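Local coordinates for BPH (Thiobacillus denitrificans, PDB 5OVS), which assembles into a proteasome-like double ring of fourteen subunits and probably hydrolyses peptide bonds as an N-terminal-nucleophile protease, at residues T4-D9 with E160-L165; A15-T20 with D175-P180; E105-D110 with A124-Q129. All coordinates share one frame; numbering follows the deposited sequence.

Contact 1: residues T4-D9 with E160-L165; sequences TIVRKD and EAVARL
One hydrogen bond and one apolar patch carry the packing of strand segment 4-8 against helix segment 160-165. The hydroxyl Thr-4 OG1 donates to the main-chain oxygen Ala-163 O over 2.6 Å, a short bond. It reaches the oxygen from above the carbonyl plane, 43° out of it, rather than along a lone pair. A chi1 of 59° sets OG1 of Thr-4 between its backbone N and C, which turns the hydroxyl to the helix and its bond with Ala-163 O.

Two residues further along the strand, Val-6 presents a single branch. Its CG2, anti to the carbonyl carbon, lies 3.6 Å from Ala-163 CA and approaches Val-162 CG1 more loosely, at 4.2 Å. Ala-163 CB touches both Thr-4 OG1 and Val-6 CG2, each at 3.6 Å. With only a methyl at Ala-163, the segment axes come within 7.4 Å, running nearly antiparallel at 156°.

The alternation of the strand sets this up, since Thr-4 and Val-6 point their CB atoms to the helix while Ile-5 between them points away. Further out, Lys-8 NZ donates to Tyr-152 O and Leu-157 O, tying the strand end to the loop before the helix. The helix 159-173 thus lies on one face of the sheet beside helix 141-151, whose Ala-144 and Met-148 touch Thr-4, while strands 11-16 and 134-137 flank strand 3-8 within the sheet, a layering consistent with the proteasome-type sandwich fold.

Contact 2: residues A15-T20 with D175-P180; sequences AADTLT and DESGLP
Asp-17 lies across the loop 175-180. CB sits 3.3 Å from Gly-178 O. The first torsion (chi1 89°) places CG between the backbone N and the carbonyl carbon, 3.6 Å from Gly-178 N, and from there the carboxylate splits its work. OD2 accepts from Gly-178 N at 2.9 Å, with an N-H...O angle of 163°, and from Leu-19 N, two residues on, at 2.8 Å, which closes an Asx turn. Both donors meet OD2 from above the carboxylate plane. OD1 turns to a salt bridge with Lys-37 NZ and a hydrogen bond from Thr-2 N, so the group is held at both oxygens and its negative form is probably stabilised. An aspartate and a lysine beside an N-terminal threonine, Thr-1, recall the active site of proteasome beta subunits.

The main chains add a bond: Thr-18 N points almost straight at Gly-178 O, 3.2 Å away, at 176°. Thr-18 OG1 donates to Pro-180 O at 2.6 Å, in the carbonyl plane on a lone pair, and accepts from a water that also donates to Leu-179 O. A cis peptide precedes Pro-180, whose side chain crosses that of Thr-18 at about a right angle. Leu-19 CD2 packs 3.7 Å from Ser-177 C; a CB on Gly-178 would come within about 3.1 Å of Leu-19 CB.

The loop lies between helix 159-173 and strand 182-187, next to the end of strand 11-16: Val-167 of the helix touches Asp-17, Ala-16 bonds through its backbone to Gln-182, and Leu-19 touches Lys-26 of strand 25-27.

Contact 3: residues E105-D110 with A124-Q129; sequences ESSRMD and AHRTVQ
At one end of the five-stranded sheet, the loop leading into strand 111-115 meets the turn that links strands 118-122 and 128-131. Arg-126, bent at chi3 (-48°), grips the loop end-on: NH2 donates to Glu-105 O at 2.7 Å, on a lone pair in the carbonyl plane, and NH1 to the same oxygen at 2.8 Å from above it. NH1 also reaches Ser-107 OG at 2.9 Å. Beside the guanidinium, Ser-107 N donates to Ala-124 O at 2.7 Å, nearly straight at 173°. Asp-110 OD1 accepts from Ala-124 N at 2.7 Å, so the N-H and C=O of Ala-124 both bond to the loop. Ala-124 CB nestles 3.3 Å from Ser-106 OG, which closes an ST turn by accepting from Arg-108 N. His-85 is hydrogen-bonded to Ser-107 OG and Glu-105 OE1, and Asp-102 to His-125 NE2.

An alanine in place of Arg-126 would remove all three guanidinium bonds and would probably loosen the loop around Glu-105 and Ser-107. Within the two segments the guanidinium meets a carbonyl and a hydroxyl; Glu-105 OE1 stays 5.9 Å from Arg-126 NH2, so its charge would probably act only at a distance.

Overall arrangement
Contacts 1 and 2 share one sheet, their centres 16 Å apart: strands 3-8 and 11-16 are neighbours in it, and Thr-4 O lies 2.9 Å from Ala-15 N, a probable hydrogen bond. Along the chain their segments alternate, so helix 159-173 and the loop after it return to the two N-terminal strands in turn. Contact 2 is the one beside Thr-1, the likely nucleophile. Contact 3 is nested in sequence inside both and belongs to the other sheet. Its centre is 23 Å from that of contact 1, across the chain's centre, and 21 Å from that of contact 2; the nearest atoms remain about 8 and about 10 Å apart, respectively.

Contact 1: residues T4-D9 with E160-L165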
loop_
_atom_site.group_PDB
_atom_site.type_symbol
_atom_site.label_atom_id
_atom_site.label_comp_id
_atom_site.label_asym_id
_atom_site.label_seq_id
_atom_site.Cartn_x
_atom_site.Cartn_y
_atom_site.Cartn_z
ATOM N N THR K 4 -21.714 -0.906 34.783
ATOM C CA THR K 4 -22.357 0.322 35.196
ATOM C C THR K 4 -22.025 0.661 36.649
ATOM O O THR K 4 -21.676 -0.207 37.476
ATOM C CB THR K 4 -23.883 0.250 35.033
ATOM O OG1 THR K 4 -24.391 -0.827 35.824
ATOM C CG2 THR K 4 -24.276 0.027 33.551
ATOM N N ILE K 5 -22.134 1.945 36.952
ATOM C CA ILE K 5 -21.858 2.406 38.281
ATOM C C ILE K 5 -22.790 3.573 38.592
ATOM O O ILE K 5 -23.031 4.427 37.746
ATOM C CB ILE K 5 -20.373 2.774 38.423
ATOM C CG1 ILE K 5 -19.984 2.784 39.900
ATOM C CG2 ILE K 5 -20.068 4.079 37.704
ATOM C CD1 ILE K 5 -18.502 2.710 40.125
ATOM N N VAL K 6 -23.346 3.562 39.798
ATOM C CA VAL K 6 -24.405 4.486 40.173
ATOM C C VAL K 6 -24.275 4.901 41.639
ATOM O O VAL K 6 -23.937 4.102 42.528
ATOM C CB VAL K 6 -25.793 3.877 39.942
ATOM C CG1 VAL K 6 -26.876 4.878 40.316
ATOM C CG2 VAL K 6 -25.950 3.424 38.494
ATOM N N ARG K 7 -24.580 6.172 41.852
ATOM C CA ARG K 7 -24.516 6.827 43.123
ATOM C C ARG K 7 -25.875 7.499 43.315
ATOM O O ARG K 7 -26.231 8.395 42.560
ATOM C CB ARG K 7 -23.403 7.863 43.003
ATOM C CG ARG K 7 -23.020 8.572 44.278
ATOM C CD ARG K 7 -22.442 9.944 43.977
ATOM N NE ARG K 7 -22.521 10.763 45.180
ATOM C CZ ARG K 7 -21.491 11.124 45.937
ATOM N NH1 ARG K 7 -20.249 10.776 45.622
ATOM N NH2 ARG K 7 -21.712 11.861 47.017
ATOM N N LYS K 8 -26.666 7.061 44.284
ATOM C CA LYS K 8 -27.982 7.669 44.473
ATOM C C LYS K 8 -28.519 7.415 45.859
ATOM O O LYS K 8 -28.464 6.291 46.341
ATOM C CB LYS K 8 -28.981 7.128 43.448
ATOM C CG LYS K 8 -30.399 7.616 43.671
ATOM C CD LYS K 8 -31.378 7.058 42.653
ATOM C CE LYS K 8 -32.796 7.491 42.995
ATOM N NZ LYS K 8 -33.797 7.121 41.955
ATOM N N ASP K 9 -29.049 8.472 46.477
ATOM C CA ASP K 9 -29.666 8.413 47.810
ATOM C C ASP K 9 -28.786 7.796 48.911
ATOM O O ASP K 9 -29.252 6.951 49.676
ATOM C CB ASP K 9 -31.009 7.667 47.745
ATOM C CG ASP K 9 -32.042 8.380 46.899
ATOM O OD1 ASP K 9 -32.019 9.621 46.813
ATOM O OD2 ASP K 9 -32.903 7.687 46.335
ATOM N N GLU K 160 -28.880 0.464 42.914
ATOM C CA GLU K 160 -28.671 -0.871 42.364
ATOM C C GLU K 160 -29.633 -1.180 41.209
ATOM O O GLU K 160 -29.235 -1.704 40.183
ATOM C CB GLU K 160 -28.780 -1.922 43.454
ATOM C CG GLU K 160 -28.471 -3.325 42.964
ATOM C CD GLU K 160 -28.230 -4.307 44.088
ATOM O OE1 GLU K 160 -28.795 -4.127 45.185
ATOM O OE2 GLU K 160 -27.474 -5.268 43.865
ATOM N N ALA K 161 -30.897 -0.836 41.374
ATOM C CA ALA K 161 -31.887 -1.072 40.333
ATOM C C ALA K 161 -31.570 -0.276 39.082
ATOM O O ALA K 161 -31.802 -0.738 37.969
ATOM C CB ALA K 161 -33.278 -0.723 40.847
ATOM N N VAL K 162 -31.032 0.924 39.265
ATOM C CA VAL K 162 -30.649 1.753 38.126
ATOM C C VAL K 162 -29.402 1.202 37.421
ATOM O O VAL K 162 -29.343 1.169 36.173
ATOM C CB VAL K 162 -30.446 3.219 38.534
ATOM C CG1 VAL K 162 -29.955 4.036 37.352
ATOM C CG2 VAL K 162 -31.757 3.788 39.068
ATOM N N ALA K 163 -28.421 0.771 38.213
ATOM C CA ALA K 163 -27.189 0.177 37.681
ATOM C C ALA K 163 -27.501 -1.087 36.908
ATOM O O ALA K 163 -26.999 -1.285 35.811
ATOM C CB ALA K 163 -26.219 -0.135 38.806
ATOM N N ARG K 164 -28.355 -1.930 37.486
ATOM C CA ARG K 164 -28.764 -3.173 36.837
ATOM C C ARG K 164 -29.530 -2.881 35.564
ATOM O O ARG K 164 -29.298 -3.510 34.540
ATOM C CB ARG K 164 -29.631 -4.019 37.763
ATOM C CG ARG K 164 -28.875 -4.615 38.937
ATOM C CD ARG K 164 -29.842 -5.284 39.889
ATOM N NE ARG K 164 -30.467 -6.441 39.267
ATOM C CZ ARG K 164 -29.874 -7.622 39.086
ATOM N NH1 ARG K 164 -28.621 -7.835 39.480
ATOM N NH2 ARG K 164 -30.537 -8.601 38.486
ATOM N N LEU K 165 -30.454 -1.936 35.629
ATOM C CA LEU K 165 -31.249 -1.617 34.456
ATOM C C LEU K 165 -30.337 -1.208 33.299
ATOM O O LEU K 165 -30.616 -1.526 32.152
ATOM C CB LEU K 165 -32.286 -0.532 34.768
ATOM C CG LEU K 165 -33.294 -0.269 33.637
ATOM C CD1 LEU K 165 -34.172 -1.486 33.391
ATOM C CD2 LEU K 165 -34.162 0.943 33.932
#

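Contact 2: residues A15-T20 with D175-P180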
loop_
_atom_site.group_PDB
_atom_site.type_symbol
_atom_site.label_atom_id
_atom_site.label_comp_id
_atom_site.label_asym_id
_atom_site.label_seq_id
_atom_site.Cartn_x
_atom_site.Cartn_y
_atom_site.Cartn_z
ATOM N N ALA K 15 -22.668 -2.643 38.594
ATOM C CA ALA K 15 -23.191 -3.841 37.927
ATOM C C ALA K 15 -22.408 -4.219 36.679
ATOM O O ALA K 15 -21.578 -3.458 36.196
ATOM C CB ALA K 15 -24.662 -3.660 37.599
ATOM N N ALA K 16 -22.667 -5.418 36.179
ATOM C CA ALA K 16 -22.014 -5.902 34.972
ATOM C C ALA K 16 -22.834 -7.022 34.383
ATOM O O ALA K 16 -23.525 -7.737 35.105
ATOM C CB ALA K 16 -20.601 -6.390 35.263
ATOM N N ASP K 17 -22.761 -7.166 33.067
ATOM C CA ASP K 17 -23.321 -8.340 32.425
ATOM C C ASP K 17 -22.351 -9.508 32.686
ATOM O O ASP K 17 -21.336 -9.339 33.348
ATOM C CB ASP K 17 -23.564 -8.086 30.926
ATOM C CG ASP K 17 -22.376 -8.425 30.081
ATOM O OD1 ASP K 17 -21.379 -7.667 30.075
ATOM O OD2 ASP K 17 -22.445 -9.475 29.418
ATOM N N THR K 18 -22.665 -10.692 32.189
ATOM C CA THR K 18 -21.846 -11.866 32.478
ATOM C C THR K 18 -21.413 -12.670 31.254
ATOM O O THR K 18 -20.851 -13.756 31.412
ATOM C CB THR K 18 -22.631 -12.791 33.399
ATOM O OG1 THR K 18 -23.957 -12.925 32.890
ATOM C CG2 THR K 18 -22.680 -12.209 34.796
ATOM N N LEU K 19 -21.655 -12.132 30.051
ATOM C CA LEU K 19 -21.350 -12.824 28.801
ATOM C C LEU K 19 -19.905 -12.606 28.346
ATOM O O LEU K 19 -19.428 -11.483 28.301
ATOM C CB LEU K 19 -22.313 -12.344 27.694
ATOM C CG LEU K 19 -22.168 -12.909 26.295
ATOM C CD1 LEU K 19 -22.475 -14.388 26.347
ATOM C CD2 LEU K 19 -23.083 -12.215 25.287
ATOM N N THR K 20 -19.220 -13.686 27.981
ATOM C CA THR K 20 -17.923 -13.592 27.293
ATOM C C THR K 20 -18.105 -13.867 25.790
ATOM O O THR K 20 -18.991 -14.610 25.393
ATOM C CB THR K 20 -16.928 -14.614 27.846
ATOM O OG1 THR K 20 -16.827 -14.481 29.269
ATOM C CG2 THR K 20 -15.552 -14.435 27.221
ATOM N N ASP K 175 -24.977 -7.326 20.917
ATOM C CA ASP K 175 -24.575 -8.734 20.866
ATOM C C ASP K 175 -23.359 -9.105 21.738
ATOM O O ASP K 175 -23.044 -10.293 21.882
ATOM C CB ASP K 175 -24.385 -9.200 19.414
ATOM C CG ASP K 175 -23.238 -8.500 18.699
ATOM O OD1 ASP K 175 -22.355 -7.935 19.373
ATOM O OD2 ASP K 175 -23.224 -8.529 17.431
ATOM N N GLU K 176 -22.684 -8.111 22.307
ATOM C CA GLU K 176 -21.551 -8.367 23.187
ATOM C C GLU K 176 -21.917 -8.355 24.678
ATOM O O GLU K 176 -21.052 -8.527 25.519
ATOM C CB GLU K 176 -20.420 -7.362 22.895
ATOM C CG GLU K 176 -19.907 -7.440 21.463
ATOM C CD GLU K 176 -18.670 -6.598 21.197
ATOM O OE1 GLU K 176 -18.394 -5.639 21.944
ATOM O OE2 GLU K 176 -17.952 -6.894 20.222
ATOM N N SER K 177 -23.191 -8.164 25.008
ATOM C CA SER K 177 -23.641 -8.142 26.403
ATOM C C SER K 177 -24.761 -9.155 26.606
ATOM O O SER K 177 -25.598 -9.327 25.718
ATOM C CB SER K 177 -24.143 -6.738 26.760
ATOM O OG SER K 177 -23.086 -5.787 26.793
ATOM N N GLY K 178 -24.797 -9.817 27.767
ATOM C CA GLY K 178 -25.824 -10.834 28.037
ATOM C C GLY K 178 -26.176 -11.036 29.496
ATOM O O GLY K 178 -25.340 -10.845 30.378
ATOM N N LEU K 179 -27.428 -11.429 29.737
ATOM C CA LEU K 179 -27.929 -11.729 31.083
ATOM C C LEU K 179 -27.407 -13.085 31.537
ATOM O O LEU K 179 -27.120 -13.930 30.704
ATOM C CB LEU K 179 -29.465 -11.748 31.096
ATOM C CG LEU K 179 -30.193 -10.442 30.738
ATOM C CD1 LEU K 179 -31.702 -10.657 30.756
ATOM C CD2 LEU K 179 -29.814 -9.300 31.673
ATOM N N PRO K 180 -27.316 -13.315 32.862
ATOM C CA PRO K 180 -27.770 -12.441 33.949
ATOM C C PRO K 180 -26.863 -11.259 34.216
ATOM O O PRO K 180 -25.706 -11.231 33.782
ATOM C CB PRO K 180 -27.771 -13.369 35.169
ATOM C CG PRO K 180 -26.705 -14.361 34.862
ATOM C CD PRO K 180 -26.768 -14.582 33.380
HETATM O O HOH W 1 -23.965 -14.567 30.449
HETATM O O HOH W 2 -18.825 -9.641 26.108
#

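Contact 3: residues E105-D110 with A124-Q129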
loop_
_atom_site.group_PDB
_atom_site.type_symbol
_atom_site.label_atom_id
_atom_site.label_comp_id
_atom_site.label_asym_id
_atom_site.label_seq_id
_atom_site.Cartn_x
_atom_site.Cartn_y
_atom_site.Cartn_z
ATOM N N GLU K 105 -0.180 5.411 25.732
ATOM C CA GLU K 105 -0.347 3.971 25.586
ATOM C C GLU K 105 -1.686 3.577 26.194
ATOM O O GLU K 105 -2.066 4.070 27.256
ATOM C CB GLU K 105 0.801 3.197 26.249
ATOM C CG GLU K 105 2.109 3.207 25.462
ATOM C CD GLU K 105 3.245 2.462 26.167
ATOM O OE1 GLU K 105 2.964 1.622 27.041
ATOM O OE2 GLU K 105 4.433 2.710 25.848
ATOM N N SER K 106 -2.415 2.721 25.492
ATOM C CA SER K 106 -3.647 2.147 26.007
ATOM C C SER K 106 -3.314 1.028 26.999
ATOM O O SER K 106 -2.364 0.273 26.798
ATOM C CB SER K 106 -4.481 1.589 24.846
ATOM O OG SER K 106 -5.783 1.219 25.269
ATOM N N SER K 107 -4.090 0.929 28.070
ATOM C CA SER K 107 -4.082 -0.272 28.895
ATOM C C SER K 107 -5.102 -1.301 28.373
ATOM O O SER K 107 -5.210 -2.398 28.917
ATOM C CB SER K 107 -4.328 0.082 30.363
ATOM O OG SER K 107 -3.349 1.005 30.828
ATOM N N ARG K 108 -5.838 -0.935 27.323
ATOM C CA ARG K 108 -6.790 -1.811 26.635
ATOM C C ARG K 108 -8.023 -2.212 27.442
ATOM O O ARG K 108 -8.807 -3.050 26.988
ATOM C CB ARG K 108 -6.106 -3.079 26.116
ATOM C CG ARG K 108 -4.866 -2.825 25.285
ATOM C CD ARG K 108 -5.169 -2.062 24.015
ATOM N NE ARG K 108 -4.072 -2.254 23.071
ATOM C CZ ARG K 108 -4.102 -3.045 21.993
ATOM N NH1 ARG K 108 -5.201 -3.723 21.659
ATOM N NH2 ARG K 108 -3.021 -3.141 21.221
ATOM N N MET K 109 -8.221 -1.616 28.611
ATOM C CA MET K 109 -9.414 -1.878 29.378
ATOM C C MET K 109 -9.948 -0.580 29.941
ATOM O O MET K 109 -9.206 0.365 30.186
ATOM C CB MET K 109 -9.124 -2.875 30.493
ATOM C CG MET K 109 -7.867 -2.559 31.256
ATOM S SD MET K 109 -7.761 -3.422 32.820
ATOM C CE MET K 109 -6.227 -2.735 33.423
ATOM N N ASP K 110 -11.255 -0.529 30.104
ATOM C CA ASP K 110 -11.900 0.555 30.800
ATOM C C ASP K 110 -12.444 -0.063 32.083
ATOM O O ASP K 110 -12.914 -1.198 32.065
ATOM C CB ASP K 110 -13.025 1.120 29.947
ATOM C CG ASP K 110 -12.533 1.663 28.612
ATOM O OD1 ASP K 110 -11.567 2.449 28.593
ATOM O OD2 ASP K 110 -13.125 1.326 27.571
ATOM N N ALA K 124 -9.135 3.446 29.193
ATOM C CA ALA K 124 -7.951 2.714 28.722
ATOM C C ALA K 124 -6.661 3.539 28.691
ATOM O O ALA K 124 -5.570 2.994 28.884
ATOM C CB ALA K 124 -8.229 2.125 27.339
ATOM N N HIS K 125 -6.783 4.843 28.458
ATOM C CA HIS K 125 -5.626 5.730 28.435
ATOM C C HIS K 125 -5.340 6.370 29.812
ATOM O O HIS K 125 -4.735 7.443 29.893
ATOM C CB HIS K 125 -5.817 6.776 27.346
ATOM C CG HIS K 125 -5.919 6.184 25.972
ATOM N ND1 HIS K 125 -7.125 5.915 25.360
ATOM C CD2 HIS K 125 -4.959 5.775 25.103
ATOM C CE1 HIS K 125 -6.905 5.383 24.169
ATOM N NE2 HIS K 125 -5.600 5.283 23.991
ATOM N N ARG K 126 -5.761 5.679 30.875
ATOM C CA ARG K 126 -5.575 6.095 32.275
ATOM C C ARG K 126 -6.245 7.430 32.646
ATOM O O ARG K 126 -5.821 8.127 33.573
ATOM C CB ARG K 126 -4.101 6.015 32.679
ATOM C CG ARG K 126 -3.676 4.553 32.831
ATOM C CD ARG K 126 -2.173 4.325 32.776
ATOM N NE ARG K 126 -1.528 4.999 31.654
ATOM C CZ ARG K 126 -1.649 4.641 30.377
ATOM N NH1 ARG K 126 -2.409 3.611 30.011
ATOM N NH2 ARG K 126 -1.010 5.331 29.443
ATOM N N THR K 127 -7.324 7.730 31.935
ATOM C CA THR K 127 -8.172 8.859 32.229
ATOM C C THR K 127 -9.022 8.533 33.428
ATOM O O THR K 127 -10.014 7.829 33.290
ATOM C CB THR K 127 -9.146 9.117 31.059
ATOM O OG1 THR K 127 -8.419 9.119 29.828
ATOM C CG2 THR K 127 -9.891 10.431 31.246
ATOM N N VAL K 128 -8.640 9.036 34.593
ATOM C CA VAL K 128 -9.373 8.773 35.826
ATOM C C VAL K 128 -10.423 9.840 36.059
ATOM O O VAL K 128 -10.128 11.027 35.992
ATOM C CB VAL K 128 -8.456 8.766 37.068
ATOM C CG1 VAL K 128 -9.257 8.395 38.305
ATOM C CG2 VAL K 128 -7.280 7.834 36.868
ATOM N N GLN K 129 -11.630 9.407 36.400
ATOM C CA GLN K 129 -12.753 10.315 36.584
ATOM C C GLN K 129 -13.524 9.950 37.837
ATOM O O GLN K 129 -13.639 8.778 38.164
ATOM C CB GLN K 129 -13.666 10.278 35.334
ATOM C CG GLN K 129 -12.910 10.666 34.076
ATOM C CD GLN K 129 -13.791 10.845 32.848
ATOM O OE1 GLN K 129 -14.381 9.888 32.324
ATOM N NE2 GLN K 129 -13.855 12.071 32.360
#